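Local coordinates for uncharacterized protein (Enterococcus faecalis, PDB 2QRU), which is of unknown function but has an alpha/beta hydrolase fold and probably acts as a hydrolase on a substrate not yet identified, at residues Y32-G37 / L64-A69. Numbering follows the deposited sequence.
With PO4 (phosphate ion), chain B.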
# COMPACT_ATOMS: atom_id res chain seq x y z
N TYR A 32 6.17 5.15 -1.46
CA TYR A 32 5.60 4.29 -0.45
C TYR A 32 4.11 4.58 -0.25
O TYR A 32 3.73 5.74 -0.01
CB TYR A 32 6.33 4.48 0.88
CG TYR A 32 5.66 3.79 2.03
CD1 TYR A 32 5.73 2.40 2.16
CD2 TYR A 32 4.93 4.51 2.99
CE1 TYR A 32 5.12 1.73 3.21
CE2 TYR A 32 4.30 3.87 4.07
CZ TYR A 32 4.39 2.47 4.16
OH TYR A 32 3.78 1.80 5.20
N LEU A 33 3.29 3.52 -0.32
CA LEU A 33 1.82 3.59 -0.12
C LEU A 33 1.42 2.89 1.17
O LEU A 33 1.58 1.65 1.29
CB LEU A 33 1.07 2.99 -1.31
CG LEU A 33 1.43 3.67 -2.63
CD1 LEU A 33 0.74 2.98 -3.78
CD2 LEU A 33 1.08 5.18 -2.61
N HIS A 34 0.84 3.65 2.09
CA HIS A 34 0.61 3.19 3.47
C HIS A 34 -0.56 2.18 3.60
O HIS A 34 -1.29 1.90 2.63
CB HIS A 34 0.37 4.40 4.39
CG HIS A 34 -0.90 5.16 4.11
ND1 HIS A 34 -2.15 4.67 4.46
CD2 HIS A 34 -1.12 6.36 3.54
CE1 HIS A 34 -3.08 5.56 4.15
NE2 HIS A 34 -2.49 6.60 3.57
N GLY A 35 -0.74 1.62 4.80
CA GLY A 35 -1.81 0.66 5.07
C GLY A 35 -3.08 1.33 5.60
O GLY A 35 -3.15 2.56 5.69
N GLY A 36 -4.06 0.50 5.98
CA GLY A 36 -5.29 0.99 6.60
C GLY A 36 -6.57 0.66 5.85
O GLY A 36 -7.59 1.33 6.05
N GLY A 37 -6.52 -0.36 4.99
CA GLY A 37 -7.76 -0.83 4.34
C GLY A 37 -8.46 0.12 3.37
O GLY A 37 -9.61 -0.11 3.02
N LEU A 64 3.35 8.72 0.23
CA LEU A 64 2.34 9.50 -0.51
C LEU A 64 0.92 9.38 0.06
O LEU A 64 0.49 8.29 0.46
CB LEU A 64 2.37 9.04 -2.00
CG LEU A 64 1.60 9.84 -3.05
CD1 LEU A 64 2.08 11.31 -3.10
CD2 LEU A 64 1.69 9.18 -4.46
N ASP A 65 0.18 10.50 0.07
CA ASP A 65 -1.24 10.45 0.45
C ASP A 65 -2.07 9.78 -0.63
O ASP A 65 -1.80 9.94 -1.82
CB ASP A 65 -1.82 11.87 0.56
CG ASP A 65 -1.37 12.65 1.79
OD1 ASP A 65 -0.78 12.10 2.75
OD2 ASP A 65 -1.63 13.86 1.79
N TYR A 66 -3.14 9.11 -0.21
CA TYR A 66 -4.21 8.76 -1.13
C TYR A 66 -5.59 8.94 -0.47
O TYR A 66 -5.70 8.96 0.77
CB TYR A 66 -3.96 7.36 -1.69
CG TYR A 66 -3.87 6.24 -0.66
CD1 TYR A 66 -5.03 5.70 -0.07
CD2 TYR A 66 -2.60 5.72 -0.26
CE1 TYR A 66 -4.97 4.67 0.85
CE2 TYR A 66 -2.54 4.66 0.65
CZ TYR A 66 -3.70 4.13 1.20
OH TYR A 66 -3.63 3.07 2.08
N LEU A 67 -6.62 9.11 -1.29
CA LEU A 67 -7.96 9.34 -0.76
C LEU A 67 -8.50 8.10 -0.04
O LEU A 67 -8.13 6.95 -0.39
CB LEU A 67 -8.90 9.78 -1.90
CG LEU A 67 -8.58 11.18 -2.45
CD1 LEU A 67 -9.44 11.42 -3.67
CD2 LEU A 67 -8.80 12.30 -1.40
N LEU A 68 -9.39 8.32 0.93
CA LEU A 68 -9.90 7.24 1.76
C LEU A 68 -11.40 7.09 1.61
O LEU A 68 -12.12 8.09 1.47
CB LEU A 68 -9.55 7.43 3.24
CG LEU A 68 -8.06 7.59 3.57
CD1 LEU A 68 -7.90 7.92 5.04
CD2 LEU A 68 -7.28 6.31 3.19
N ALA A 69 -11.83 5.83 1.64
CA ALA A 69 -13.24 5.44 1.64
C ALA A 69 -13.80 5.52 3.06
O ALA A 69 -13.03 5.52 4.04
CB ALA A 69 -13.38 4.02 1.04
P PO4 B . -4.60 -2.85 6.31
O1 PO4 B . -5.08 -4.25 5.93
O2 PO4 B . -5.60 -2.27 7.31
O3 PO4 B . -3.26 -2.92 7.05
O4 PO4 B . -4.47 -2.04 5.04
O HOH W 1 1.70 6.35 1.91
O HOH W 2 -3.88 8.67 2.67
O HOH W 3 -5.73 2.93 3.90
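The imidazole of His34 and the phenol ring of Tyr66 form an offset stack, with centroids 4.1 Å apart and planes 16° from parallel. Tyr66 CE2 sits over the middle of the imidazole, whereas His34 NE2 lies above the rim of the phenol ring. At the imidazole edge, in its plane, a water lies 2.7 Å from His34 NE2 and also accepts from Tyr66 N; Leu68 CD2 approaches near that plane, and the backbone N of His34 is at the phenol edge. Both CG atoms stand between their own backbone N and carbonyl carbon (chi1 67° for His34, 58° for Tyr66), which turns each ring across the gap between the two segments.

The hydroxyl of Tyr66 donates to His34 O at 2.7 Å, approaching from above the carbonyl plane rather than within it, and accepts from a water that also donates to Gly35 O. His34 ND1 donates to Gly35 O at 2.6 Å almost exactly in the ring plane, a bond that fixes the imidazole's rotation and places a hydrogen on ND1.

Where strands 28-33 and 59-64 run parallel, Leu64 N donates to Tyr32 O (3.0 Å). Beyond it the two segments diverge, and a water donates to both Tyr32 O and Leu64 O and accepts a weak bond from His34 N. On the sheet face that Leu33 and Leu64 share, Leu33 CD2 packs against Leu64 CB at 4.1 Å, both leucines reaching Leu81 of helix 74-93.

The His-Gly-Gly-Gly sequence is the oxyanion-hole motif of Abhydrolase_3 relatives. Gly36 N and Gly37 N both donate to one phosphate oxygen, and the phosphate also bonds Ala105 N and His249 NE2. That is consistent with an oxyanion hole beside a probable Ser104-His249-Asp221 triad, its glycine loop positioned through the bonds of Tyr66 and His34.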